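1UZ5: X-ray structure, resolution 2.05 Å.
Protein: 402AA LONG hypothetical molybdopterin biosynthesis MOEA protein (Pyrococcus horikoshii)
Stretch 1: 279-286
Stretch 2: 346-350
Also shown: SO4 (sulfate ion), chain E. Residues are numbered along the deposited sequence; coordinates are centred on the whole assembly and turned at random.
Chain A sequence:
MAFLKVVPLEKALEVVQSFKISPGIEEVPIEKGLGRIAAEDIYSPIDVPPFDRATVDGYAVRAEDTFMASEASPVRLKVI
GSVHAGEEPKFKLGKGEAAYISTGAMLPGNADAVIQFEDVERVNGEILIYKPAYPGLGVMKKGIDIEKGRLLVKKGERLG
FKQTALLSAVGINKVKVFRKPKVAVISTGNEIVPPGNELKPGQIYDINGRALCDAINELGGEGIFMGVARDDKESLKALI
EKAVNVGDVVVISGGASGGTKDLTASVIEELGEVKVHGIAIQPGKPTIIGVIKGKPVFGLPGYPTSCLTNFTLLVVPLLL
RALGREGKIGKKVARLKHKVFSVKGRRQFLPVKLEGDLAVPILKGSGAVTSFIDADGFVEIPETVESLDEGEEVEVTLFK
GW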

# COMPACT_ATOMS: atom_id res chain seq x y z
N ILE A 279 -10.18 -28.80 0.31
CA ILE A 279 -10.32 -28.05 -0.93
C ILE A 279 -9.71 -28.85 -2.07
O ILE A 279 -8.65 -29.46 -1.92
N ALA A 280 -10.39 -28.84 -3.22
CA ALA A 280 -9.93 -29.57 -4.39
C ALA A 280 -8.70 -28.93 -5.02
O ALA A 280 -8.72 -28.53 -6.18
N ILE A 281 -7.62 -28.84 -4.24
CA ILE A 281 -6.38 -28.25 -4.73
C ILE A 281 -5.17 -28.94 -4.13
O ILE A 281 -5.29 -29.71 -3.17
N GLN A 282 -4.00 -28.65 -4.69
CA GLN A 282 -2.74 -29.21 -4.23
C GLN A 282 -1.68 -28.10 -4.19
O GLN A 282 -1.34 -27.52 -5.22
N PRO A 283 -1.16 -27.79 -2.99
CA PRO A 283 -1.48 -28.40 -1.69
C PRO A 283 -2.65 -27.70 -1.03
O PRO A 283 -3.25 -26.79 -1.60
N GLY A 284 -2.98 -28.11 0.19
CA GLY A 284 -4.08 -27.49 0.90
C GLY A 284 -5.35 -28.31 0.87
O GLY A 284 -6.42 -27.81 1.20
N LYS A 285 -5.23 -29.56 0.44
CA LYS A 285 -6.38 -30.45 0.37
C LYS A 285 -7.18 -30.43 1.68
O LYS A 285 -8.39 -30.28 1.66
N PRO A 286 -6.50 -30.58 2.83
CA PRO A 286 -7.18 -30.58 4.13
C PRO A 286 -7.50 -29.21 4.73
O PRO A 286 -8.01 -29.13 5.85
N ARG A 346 -5.72 -33.27 -10.36
CA ARG A 346 -6.21 -32.27 -9.41
C ARG A 346 -5.58 -30.91 -9.68
O ARG A 346 -4.49 -30.81 -10.25
N ARG A 347 -6.28 -29.85 -9.27
CA ARG A 347 -5.80 -28.48 -9.46
C ARG A 347 -4.66 -28.24 -8.47
O ARG A 347 -4.87 -28.33 -7.26
N GLN A 348 -3.47 -27.94 -8.97
CA GLN A 348 -2.34 -27.71 -8.08
C GLN A 348 -1.60 -26.39 -8.29
O GLN A 348 -1.59 -25.84 -9.39
N PHE A 349 -0.98 -25.91 -7.22
CA PHE A 349 -0.22 -24.67 -7.26
C PHE A 349 1.24 -24.98 -6.97
O PHE A 349 1.60 -25.37 -5.86
N LEU A 350 2.07 -24.81 -7.99
CA LEU A 350 3.50 -25.10 -7.90
C LEU A 350 4.36 -23.93 -7.43
O LEU A 350 4.40 -22.88 -8.06

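A sulfate ion, probably carried over from the crystallisation liquor, joins the two stretches at one end of their contact. Lys 285 N donates to SO4 O4 at 3.0 Å with an N-H...O angle of 155°, while from the other stretch Arg 346 NH2 donates to SO4 O1 at 3.1 Å and 147°. A further bond from Arg 346 NH1 to SO4 O1, at 3.5 Å and 134°, is weak. The anion thus accepts a backbone amide from one stretch and a guanidinium from the other.

The CA-to-CB bond of Arg 346 points toward stretch 1. Its chi1 and chi2 are both t, and a p turn at chi3 (58°) lays the guanidinium so that Gln 282 N and Ile 281 O lie over one of its faces, with SO4 O1 and Lys 285 CD at its edge. The extended Lys 285, t at all four chi angles, brings CD to 3.4 Å from Arg 346 NH1. Gln 282 has chi1 t (153°) and bends at chi2 p (56°), with chi3 at 61°. Its OE1 lies 3.0 Å from Arg 346 NH2, but the angle is too poor for a hydrogen bond, so proximity alone describes this pair.

The backbone frame is parallel, with Gln 282 paired to Gln 348 at a CA-CA distance of 4.2 Å. Phe 349 N donates to Gln 282 O at 2.6 Å and a nearly straight 164°; Gln 282 N to Arg 347 O, 2.7 Å but bent to 126°, is weak. Both glutamine side chains start on the same face of this pairing, where Gln 282 CG meets Gln 348 CB at 3.5 Å. Gln 348, p then t (70° and 170°), then leads its end away from stretch 1.

On the other face, Ile 281 (chi1 p, chi2 t) supplies the apolar contact: its CG2 lies 3.8 Å from Phe 349 CE1, near the plane of the ring and at its edge. Phe 349 itself leaves its backbone sideways, with chi1 m (-61°) and chi2 of 76°. Arg 347 starts on the Ile 281 face, and its CD passes 4.3 Å from Ile 281 CG2 before the end leads away, an extended t course through chi3. Its CB also lies 3.6 Å from Ala 280 O.

Pro 283, preceded by a cis peptide bond, points away, yet its CD remains 3.7 Å from Phe 349 O. Together the two stretches bury 446 Å², with Arg 346 and Gln 282 contributing the largest shares.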

# COMPACT_ATOMS: atom_id res chain seq x y z
CB ILE A 279 -9.60 -26.68 -0.82
CG1 ILE A 279 -10.15 -25.90 0.38
CG2 ILE A 279 -9.79 -25.88 -2.11
CD1 ILE A 279 -9.46 -24.57 0.62
CB ALA A 280 -11.06 -29.67 -5.41
CB ILE A 281 -6.30 -26.75 -4.39
CG1 ILE A 281 -6.39 -26.56 -2.87
CG2 ILE A 281 -7.40 -25.99 -5.11
CD1 ILE A 281 -6.24 -25.12 -2.42
CB GLN A 282 -2.28 -30.33 -5.17
CG GLN A 282 -0.77 -30.55 -5.22
CD GLN A 282 -0.17 -30.80 -3.86
OE1 GLN A 282 -0.51 -31.77 -3.18
NE2 GLN A 282 0.75 -29.93 -3.44
CB PRO A 283 -0.19 -28.20 -0.91
CG PRO A 283 0.20 -26.82 -1.34
CD PRO A 283 -0.02 -26.86 -2.85
CB LYS A 285 -5.91 -31.88 0.07
CG LYS A 285 -7.02 -32.93 0.09
CD LYS A 285 -6.44 -34.32 -0.12
CE LYS A 285 -7.52 -35.39 -0.05
NZ LYS A 285 -6.96 -36.76 -0.23
CB PRO A 286 -6.22 -31.38 5.00
CG PRO A 286 -4.90 -30.90 4.51
CD PRO A 286 -5.07 -30.92 3.00
CB ARG A 346 -5.90 -32.71 -7.98
CG ARG A 346 -6.39 -31.75 -6.91
CD ARG A 346 -6.16 -32.30 -5.51
NE ARG A 346 -4.75 -32.59 -5.26
CZ ARG A 346 -4.27 -33.06 -4.11
NH1 ARG A 346 -5.09 -33.30 -3.09
NH2 ARG A 346 -2.97 -33.29 -3.98
CB ARG A 347 -6.94 -27.50 -9.19
CG ARG A 347 -6.66 -26.07 -9.60
CD ARG A 347 -7.87 -25.19 -9.30
NE ARG A 347 -7.76 -23.88 -9.93
CZ ARG A 347 -7.75 -23.68 -11.25
NH1 ARG A 347 -7.83 -24.72 -12.08
NH2 ARG A 347 -7.66 -22.45 -11.74
CB GLN A 348 -1.33 -28.85 -8.20
CG GLN A 348 -0.59 -28.89 -9.52
CD GLN A 348 0.56 -29.88 -9.50
OE1 GLN A 348 0.37 -31.07 -9.26
NE2 GLN A 348 1.77 -29.39 -9.75
CB PHE A 349 -0.77 -23.67 -6.24
CG PHE A 349 -2.19 -23.29 -6.48
CD1 PHE A 349 -3.23 -24.16 -6.17
CD2 PHE A 349 -2.50 -22.06 -7.05
CE1 PHE A 349 -4.55 -23.82 -6.42
CE2 PHE A 349 -3.83 -21.71 -7.31
CZ PHE A 349 -4.86 -22.59 -6.99
CB LEU A 350 4.01 -25.57 -9.27
CG LEU A 350 5.51 -25.76 -9.42
CD1 LEU A 350 5.96 -26.92 -8.56
CD2 LEU A 350 5.86 -26.01 -10.88
S SO4 E . -2.20 -31.95 -0.16
O1 SO4 E . -2.40 -33.37 -0.92
O2 SO4 E . -2.77 -32.14 1.15
O3 SO4 E . -0.93 -31.63 -0.12
O4 SO4 E . -3.04 -31.06 -0.92